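Local coordinates for protein TRAP-T family transporter, DctP (Periplasmic binding) subunit (Sulfitobacter sp. NAS-14.1, PDB 4PF8) that binds beta-D-galacturonate as a periplasmic solute-binding protein and probably delivers it to a TRAP-family membrane transporter, at residues E34-S39 and E206-S211; K109-M114 and Y140-A145. All coordinates share one frame; numbering follows the deposited sequence.

Interaction 1. Residues E34-S39 and E206-S211. With GTR (beta-D-galactopyranuronic acid), chain D.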
ATOM      1  N   GLU A  34     -14.013  -7.891   2.194  1.00 12.17           N
ATOM      2  CA  GLU A  34     -14.949  -7.019   2.879  1.00 13.24           C
ATOM      3  C   GLU A  34     -14.567  -6.804   4.339  1.00 12.46           C
ATOM      4  O   GLU A  34     -14.713  -5.692   4.861  1.00 14.60           O
ATOM      5  CB  GLU A  34     -16.376  -7.586   2.788  1.00 18.66           C
ATOM      6  CG  GLU A  34     -17.433  -6.626   3.304  1.00 27.56           C
ATOM      7  CD  GLU A  34     -18.853  -7.031   2.935  1.00 35.00           C
ATOM      8  OE1 GLU A  34     -19.033  -8.057   2.244  1.00 39.57           O
ATOM      9  OE2 GLU A  34     -19.790  -6.316   3.351  1.00 38.44           O
ATOM     10  N   ASP A  35     -14.135  -7.863   5.021  1.00 12.19           N
ATOM     11  CA  ASP A  35     -13.788  -7.724   6.433  1.00 12.86           C
ATOM     12  C   ASP A  35     -12.292  -7.405   6.566  1.00 11.68           C
ATOM     13  O   ASP A  35     -11.450  -8.292   6.737  1.00 12.71           O
ATOM     14  CB  ASP A  35     -14.149  -8.972   7.234  1.00 18.93           C
ATOM     15  CG  ASP A  35     -13.958  -8.759   8.734  1.00 30.16           C
ATOM     16  OD1 ASP A  35     -13.694  -7.606   9.147  1.00 23.58           O
ATOM     17  OD2 ASP A  35     -14.056  -9.742   9.496  1.00 33.06           O
ATOM     18  N   TYR A  36     -11.978  -6.119   6.483  1.00 13.34           N
ATOM     19  CA  TYR A  36     -10.587  -5.637   6.431  1.00 10.50           C
ATOM     20  C   TYR A  36     -10.639  -4.147   6.821  1.00 13.17           C
ATOM     21  O   TYR A  36     -11.616  -3.470   6.527  1.00 12.30           O
ATOM     22  CB  TYR A  36     -10.024  -5.811   5.018  1.00 10.15           C
ATOM     23  CG  TYR A  36      -8.516  -5.735   4.933  1.00  8.19           C
ATOM     24  CD1 TYR A  36      -7.741  -6.839   5.249  1.00 10.29           C
ATOM     25  CD2 TYR A  36      -7.876  -4.585   4.509  1.00  8.65           C
ATOM     26  CE1 TYR A  36      -6.356  -6.787   5.170  1.00  7.60           C
ATOM     27  CE2 TYR A  36      -6.483  -4.519   4.432  1.00  7.89           C
ATOM     28  CZ  TYR A  36      -5.730  -5.636   4.765  1.00  7.36           C
ATOM     29  OH  TYR A  36      -4.342  -5.577   4.656  1.00  9.01           O
ATOM     30  N   PRO A  37      -9.602  -3.610   7.475  1.00 12.00           N
ATOM     31  CA  PRO A  37      -9.693  -2.227   7.998  1.00 12.55           C
ATOM     32  C   PRO A  37      -9.940  -1.138   6.949  1.00 11.21           C
ATOM     33  O   PRO A  37     -10.716  -0.195   7.168  1.00 11.49           O
ATOM     34  CB  PRO A  37      -8.327  -2.017   8.664  1.00 10.76           C
ATOM     35  CG  PRO A  37      -7.956  -3.387   9.115  1.00 11.91           C
ATOM     36  CD  PRO A  37      -8.443  -4.330   8.037  1.00 12.87           C
ATOM     37  N   VAL A  38      -9.297  -1.290   5.803  1.00  9.70           N
ATOM     38  CA  VAL A  38      -9.505  -0.388   4.685  1.00  9.22           C
ATOM     39  C   VAL A  38     -10.979  -0.387   4.295  1.00  9.98           C
ATOM     40  O   VAL A  38     -11.577   0.662   4.107  1.00 10.37           O
ATOM     41  CB  VAL A  38      -8.672  -0.831   3.472  1.00  8.38           C
ATOM     42  CG1 VAL A  38      -9.034   0.002   2.244  1.00  8.46           C
ATOM     43  CG2 VAL A  38      -7.173  -0.742   3.786  1.00  9.84           C
ATOM     44  N   SER A  39     -11.549  -1.577   4.160  1.00  8.47           N
ATOM     45  CA  SER A  39     -12.943  -1.732   3.771  1.00  9.08           C
ATOM     46  C   SER A  39     -13.894  -1.013   4.719  1.00 10.64           C
ATOM     47  O   SER A  39     -14.823  -0.317   4.278  1.00 11.95           O
ATOM     48  CB  SER A  39     -13.285  -3.216   3.714  1.00 11.06           C
ATOM     49  OG  SER A  39     -12.228  -3.933   3.087  1.00 10.43           O
ATOM     50  N   GLU A 206       5.711 -10.466  -0.595  1.00  5.41           N
ATOM     51  CA  GLU A 206       5.968  -9.691   0.620  1.00  6.69           C
ATOM     52  C   GLU A 206       4.762  -8.797   0.888  1.00  5.37           C
ATOM     53  O   GLU A 206       4.156  -8.272  -0.025  1.00  7.23           O
ATOM     54  CB  GLU A 206       7.249  -8.871   0.514  1.00  9.56           C
ATOM     55  CG  GLU A 206       7.504  -8.254  -0.833  1.00  9.85           C
ATOM     56  CD  GLU A 206       6.813  -6.931  -1.006  1.00 10.83           C
ATOM     57  OE1 GLU A 206       6.100  -6.753  -2.038  1.00  9.64           O
ATOM     58  OE2 GLU A 206       6.955  -6.070  -0.105  1.00 11.76           O
ATOM     59  N   ASN A 207       4.407  -8.680   2.154  1.00  5.57           N
ATOM     60  CA  ASN A 207       3.254  -7.900   2.550  1.00  5.46           C
ATOM     61  C   ASN A 207       3.148  -7.786   4.050  1.00  6.37           C
ATOM     62  O   ASN A 207       3.904  -8.415   4.780  1.00  5.86           O
ATOM     63  CB  ASN A 207       1.963  -8.457   1.955  1.00  4.75           C
ATOM     64  CG  ASN A 207       1.098  -7.368   1.396  1.00  6.25           C
ATOM     65  OD1 ASN A 207       0.782  -6.407   2.110  1.00  6.99           O
ATOM     66  ND2 ASN A 207       0.735  -7.476   0.109  1.00  6.32           N
ATOM     67  N   ASN A 208       2.206  -6.957   4.495  1.00  6.12           N
ATOM     68  CA  ASN A 208       1.909  -6.789   5.907  1.00  4.85           C
ATOM     69  C   ASN A 208       1.082  -7.973   6.412  1.00  5.72           C
ATOM     70  O   ASN A 208       0.624  -8.825   5.634  1.00  6.56           O
ATOM     71  CB  ASN A 208       1.190  -5.441   6.129  1.00  6.08           C
ATOM     72  CG  ASN A 208      -0.093  -5.316   5.294  1.00  5.16           C
ATOM     73  OD1 ASN A 208      -0.897  -6.242   5.257  1.00  6.53           O
ATOM     74  ND2 ASN A 208      -0.298  -4.158   4.655  1.00  6.42           N
ATOM     75  N   PRO A 209       0.958  -8.089   7.744  1.00  5.95           N
ATOM     76  CA  PRO A 209       0.336  -9.317   8.240  1.00  6.17           C
ATOM     77  C   PRO A 209      -1.147  -9.457   7.854  1.00  8.32           C
ATOM     78  O   PRO A 209      -1.569 -10.544   7.459  1.00  8.33           O
ATOM     79  CB  PRO A 209       0.567  -9.229   9.760  1.00  9.02           C
ATOM     80  CG  PRO A 209       1.839  -8.407   9.867  1.00  8.62           C
ATOM     81  CD  PRO A 209       1.700  -7.372   8.794  1.00  7.82           C
ATOM     82  N   PRO A 210      -1.928  -8.372   7.892  1.00  6.69           N
ATOM     83  CA  PRO A 210      -3.325  -8.566   7.478  1.00  8.37           C
ATOM     84  C   PRO A 210      -3.516  -8.991   6.011  1.00  6.72           C
ATOM     85  O   PRO A 210      -4.426  -9.755   5.692  1.00  8.14           O
ATOM     86  CB  PRO A 210      -3.946  -7.193   7.746  1.00  6.87           C
ATOM     87  CG  PRO A 210      -3.123  -6.642   8.893  1.00  6.76           C
ATOM     88  CD  PRO A 210      -1.722  -7.046   8.502  1.00  6.27           C
ATOM     89  N   SER A 211      -2.668  -8.502   5.128  1.00  6.24           N
ATOM     90  CA  SER A 211      -2.736  -8.921   3.719  1.00  6.04           C
ATOM     91  C   SER A 211      -2.342 -10.378   3.550  1.00  8.77           C
ATOM     92  O   SER A 211      -2.989 -11.118   2.850  1.00  9.69           O
ATOM     93  CB  SER A 211      -1.836  -8.045   2.845  1.00  8.49           C
ATOM     94  OG  SER A 211      -2.393  -6.750   2.645  1.00 10.13           O
TER
HETATM   95  C1  GTR D 402      -1.430  -4.471   0.207  1.00  5.44           C
HETATM   96  C2  GTR D 402      -2.056  -3.170  -0.171  1.00  5.28           C
HETATM   97  C3  GTR D 402      -2.848  -3.399  -1.446  1.00  7.07           C
HETATM   98  C4  GTR D 402      -1.948  -3.886  -2.573  1.00  6.96           C
HETATM   99  C5  GTR D 402      -1.280  -5.158  -2.060  1.00  7.09           C
HETATM  100  C6  GTR D 402      -0.277  -5.682  -3.081  1.00  9.45           C
HETATM  101  O1  GTR D 402      -0.597  -4.305   1.397  1.00  6.84           O
HETATM  102  O2  GTR D 402      -2.958  -2.786   0.903  1.00  6.58           O
HETATM  103  O3  GTR D 402      -3.363  -2.111  -1.846  1.00  7.50           O
HETATM  104  O4  GTR D 402      -0.959  -2.872  -2.821  1.00  9.35           O
HETATM  105  O5  GTR D 402      -0.595  -4.928  -0.812  1.00  6.32           O
HETATM  106  O6A GTR D 402       0.732  -6.263  -2.600  1.00  7.19           O
HETATM  107  O6B GTR D 402      -0.571  -5.636  -4.297  1.00  8.04           O
HETATM  108  O   HOH W   1      -3.020  -3.460   3.646  1.00  8.00           O
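Y36 reaches from the 34-39 segment to P210 and S211 and makes all the close contacts of that side. It stands at the N-cap position of helix 37-52. Its CG lies anti to the backbone N (chi1 -163°), and the ring extends toward the sugar site. CE1 packs on P210 CB at 3.6 Å, and the two side chains cross at about a right angle. At the ring's end, Y36 OH lies 3.0 Å from S211 OG. That serine hydroxyl also has N208 OD1 and GTR O1 near it, so which one takes its proton is not settled. A water, lying in the ring plane at the edge, is 2.7 Å from Y36 OH. The same water accepts from N208 ND2, which also donates to the backbone O of A143, and bonds GTR O2 at 2.8 Å. Thus the tyrosine meets galacturonate through water. P37 follows and sets its CD over one face of the Y36 ring.

In the 206-211 segment, N208 OD1 caps helix 209-214 by accepting from S211 N at 2.9 Å, nearly in line with its C=O. N207 grips the sugar directly: OD1 accepts from GTR O1 at 2.6 Å, and ND2 donates to GTR O5. Two helix starts therefore meet beside the ligand. W269 of helix 248-282 packs against Y36, N208 and P210, while N207 leads in from strand 204-207, which pairs with strand 146-150.

Interaction 2. Residues K109-M114 and Y140-A145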
ATOM      1  N   LYS A 109      11.506   5.372   9.087  1.00 11.73           N
ATOM      2  CA  LYS A 109      12.119   4.695  10.237  1.00 13.22           C
ATOM      3  C   LYS A 109      11.140   3.795  10.973  1.00 12.41           C
ATOM      4  O   LYS A 109      11.540   2.811  11.603  1.00 15.88           O
ATOM      5  CB  LYS A 109      12.694   5.726  11.185  1.00 20.29           C
ATOM      6  CG  LYS A 109      13.846   6.478  10.535  1.00 27.60           C
ATOM      7  CD  LYS A 109      14.395   7.594  11.401  1.00 36.09           C
ATOM      8  CE  LYS A 109      15.646   8.171  10.759  1.00 34.88           C
ATOM      9  NZ  LYS A 109      16.610   8.693  11.779  1.00 44.09           N
ATOM     10  N   SER A 110       9.857   4.113  10.874  1.00 10.58           N
ATOM     11  CA  SER A 110       8.819   3.426  11.619  1.00 11.49           C
ATOM     12  C   SER A 110       7.472   3.870  11.083  1.00 12.91           C
ATOM     13  O   SER A 110       7.382   4.846  10.349  1.00 12.36           O
ATOM     14  CB  SER A 110       8.919   3.820  13.089  1.00 13.55           C
ATOM     15  OG  SER A 110       8.499   5.167  13.215  1.00 14.53           O
ATOM     16  N   VAL A 111       6.409   3.194  11.496  1.00 10.97           N
ATOM     17  CA  VAL A 111       5.080   3.563  11.052  1.00  9.96           C
ATOM     18  C   VAL A 111       4.626   4.857  11.729  1.00 11.58           C
ATOM     19  O   VAL A 111       4.042   5.714  11.075  1.00 10.63           O
ATOM     20  CB  VAL A 111       4.075   2.400  11.225  1.00 13.42           C
ATOM     21  CG1 VAL A 111       2.695   2.842  10.831  1.00 19.03           C
ATOM     22  CG2 VAL A 111       4.491   1.215  10.364  1.00 15.72           C
ATOM     23  N   PRO A 112       4.922   5.051  13.022  1.00 11.81           N
ATOM     24  CA  PRO A 112       4.560   6.368  13.561  1.00 11.75           C
ATOM     25  C   PRO A 112       5.266   7.549  12.875  1.00 10.97           C
ATOM     26  O   PRO A 112       4.703   8.640  12.756  1.00 12.68           O
ATOM     27  CB  PRO A 112       4.946   6.253  15.058  1.00 14.04           C
ATOM     28  CG  PRO A 112       4.828   4.786  15.335  1.00 11.84           C
ATOM     29  CD  PRO A 112       5.309   4.107  14.094  1.00 10.41           C
ATOM     30  N   GLN A 113       6.499   7.348  12.420  1.00 11.78           N
ATOM     31  CA  GLN A 113       7.186   8.401  11.687  1.00 12.85           C
ATOM     32  C   GLN A 113       6.483   8.627  10.343  1.00 10.87           C
ATOM     33  O   GLN A 113       6.354   9.759   9.890  1.00 13.33           O
ATOM     34  CB  GLN A 113       8.642   8.041  11.424  1.00 15.28           C
ATOM     35  CG  GLN A 113       9.398   9.209  10.856  1.00 16.56           C
ATOM     36  CD  GLN A 113      10.522   8.817   9.936  1.00 22.16           C
ATOM     37  OE1 GLN A 113      10.419   7.847   9.198  1.00 23.47           O
ATOM     38  NE2 GLN A 113      11.599   9.577   9.972  1.00 26.01           N
HETATM   39  N   MSE A 114       6.027   7.554   9.721  1.00  9.94           N
HETATM   40  CA  MSE A 114       5.263   7.672   8.468  1.00 10.40           C
HETATM   41  C   MSE A 114       4.008   8.518   8.699  1.00 10.42           C
HETATM   42  O   MSE A 114       3.708   9.413   7.903  1.00 11.32           O
HETATM   43  CB  MSE A 114       4.939   6.298   7.881  1.00 10.69           C
HETATM   44  CG  MSE A 114       4.109   6.331   6.587  1.00 12.03           C
HETATM   45 SE   MSE A 114       2.199   6.537   6.843  0.85 13.25          SE
HETATM   46  CE  MSE A 114       1.766   4.705   7.349  1.00 15.70           C
ATOM     47  N   TYR A 140      -4.442   9.533   4.568  1.00  8.96           N
ATOM     48  CA  TYR A 140      -3.494   8.434   4.405  1.00  9.88           C
ATOM     49  C   TYR A 140      -3.757   7.301   5.397  1.00  9.17           C
ATOM     50  O   TYR A 140      -3.608   7.438   6.622  1.00 12.42           O
ATOM     51  CB  TYR A 140      -2.039   8.960   4.488  1.00 10.18           C
ATOM     52  CG  TYR A 140      -1.719   9.948   3.392  1.00 10.92           C
ATOM     53  CD1 TYR A 140      -1.676   9.536   2.056  1.00 13.29           C
ATOM     54  CD2 TYR A 140      -1.467  11.290   3.678  1.00 13.17           C
ATOM     55  CE1 TYR A 140      -1.424  10.433   1.042  1.00 15.00           C
ATOM     56  CE2 TYR A 140      -1.193  12.198   2.660  1.00 17.72           C
ATOM     57  CZ  TYR A 140      -1.177  11.753   1.340  1.00 22.22           C
ATOM     58  OH  TYR A 140      -0.911  12.645   0.315  1.00 27.83           O
ATOM     59  N   TYR A 141      -4.197   6.184   4.840  1.00  7.42           N
ATOM     60  CA  TYR A 141      -4.493   4.964   5.588  1.00  7.43           C
ATOM     61  C   TYR A 141      -3.211   4.184   5.864  1.00  9.38           C
ATOM     62  O   TYR A 141      -2.243   4.255   5.109  1.00 10.54           O
ATOM     63  CB  TYR A 141      -5.463   4.074   4.796  1.00  9.82           C
ATOM     64  CG  TYR A 141      -6.953   4.443   4.811  1.00  7.74           C
ATOM     65  CD1 TYR A 141      -7.399   5.716   5.124  1.00  9.36           C
ATOM     66  CD2 TYR A 141      -7.905   3.491   4.484  1.00  8.90           C
ATOM     67  CE1 TYR A 141      -8.778   6.016   5.116  1.00  9.62           C
ATOM     68  CE2 TYR A 141      -9.254   3.774   4.483  1.00  9.97           C
ATOM     69  CZ  TYR A 141      -9.689   5.027   4.793  1.00  8.98           C
ATOM     70  OH  TYR A 141     -11.041   5.289   4.773  1.00 12.56           O
ATOM     71  N   ASP A 142      -3.216   3.457   6.972  1.00  8.63           N
ATOM     72  CA  ASP A 142      -2.090   2.642   7.425  1.00  7.26           C
ATOM     73  C   ASP A 142      -2.090   1.292   6.725  1.00  8.70           C
ATOM     74  O   ASP A 142      -3.124   0.646   6.612  1.00  8.57           O
ATOM     75  CB  ASP A 142      -2.269   2.436   8.935  1.00  8.50           C
ATOM     76  CG  ASP A 142      -1.013   1.963   9.661  1.00 10.15           C
ATOM     77  OD1 ASP A 142      -0.032   1.496   9.037  1.00  9.73           O
ATOM     78  OD2 ASP A 142      -1.044   2.062  10.924  1.00 12.77           O
ATOM     79  N   ALA A 143      -0.926   0.871   6.252  1.00  6.89           N
ATOM     80  CA  ALA A 143      -0.752  -0.481   5.739  1.00  6.59           C
ATOM     81  C   ALA A 143       0.467  -1.138   6.384  1.00  6.04           C
ATOM     82  O   ALA A 143       1.057  -2.075   5.833  1.00  7.52           O
ATOM     83  CB  ALA A 143      -0.631  -0.489   4.235  1.00  8.29           C
ATOM     84  N   GLY A 144       0.816  -0.658   7.567  1.00  6.63           N
ATOM     85  CA  GLY A 144       1.890  -1.274   8.314  1.00  7.46           C
ATOM     86  C   GLY A 144       3.158  -1.387   7.504  1.00  7.95           C
ATOM     87  O   GLY A 144       3.460  -0.530   6.706  1.00  6.62           O
ATOM     88  N   ALA A 145       3.936  -2.439   7.778  1.00  8.57           N
ATOM     89  CA  ALA A 145       5.204  -2.689   7.080  1.00  6.95           C
ATOM     90  C   ALA A 145       5.116  -4.022   6.363  1.00  6.97           C
ATOM     91  O   ALA A 145       4.450  -4.932   6.824  1.00  7.76           O
ATOM     92  CB  ALA A 145       6.365  -2.727   8.071  1.00  7.59           C
TER
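D142 OD1 accepts from the backbone N of G144 at 2.7 Å, and V111 CG1 rests against the same oxygen at 3.5 Å. The G144 bond closes an Asx turn just after strand 135-141. The N-H meets the anti side of the carboxylate, 34° out of its plane. The other oxygen, D142 OD2, takes a hydrogen bond from the side chain of Y115, the residue following the 109-114 segment. The two oxygens are thus held from different elements, which should fix the rotation of the group. D142 CG is anti to its own backbone N (chi1 -163°), and this brings the carboxylate toward helix 111-118.

No hydrogen bond joins the two segments. The contact between them is made by side chains of the helix lying on the turn. V111 uses both branches: CG1 sits by the carboxylate, and CG2 lies 4.1 Å from G144 C. The valine and aspartate side chains cross at about a right angle. M114, a selenomethionine, bends at chi2 and chi3 and brings CE to 4.0 Å from D142 OD1. G144 has a positive phi of 53° as the chain turns.

The helix start is fixed within its own segment. S110 is the N-cap residue, and its OG accepts from Q113 N at 3.1 Å, while Q113 OE1 accepts from K109 N. The packing of V111 and M114 sets the start of helix 111-118 beside the end of strand 135-141, an outermost strand of the five-stranded sheet. Strand 234-239 pairs with that strand, and helix 248-282 supplies W269 and Q265 to the D142 region.

Interaction 2 is nested in the chain loop closed by interaction 1. Both are largely buried, about 14 Å apart between centres, and W269 of helix 248-282 touches both. They meet directly: N208 ND2 lies 2.8 Å from A143 O, a probable hydrogen bond, so the N-cap asparagine of interaction 1 is tied to the turn of interaction 2. The chemistry differs with place. Interaction 1 lines the galacturonate pocket and combines tyrosine-proline packing with hydroxyls, amides and a bridging water. Interaction 2 has no ligand contact; aliphatic and selenomethionine carbons pack on a carboxylate and a glycine turn where a strand ends beside the pocket.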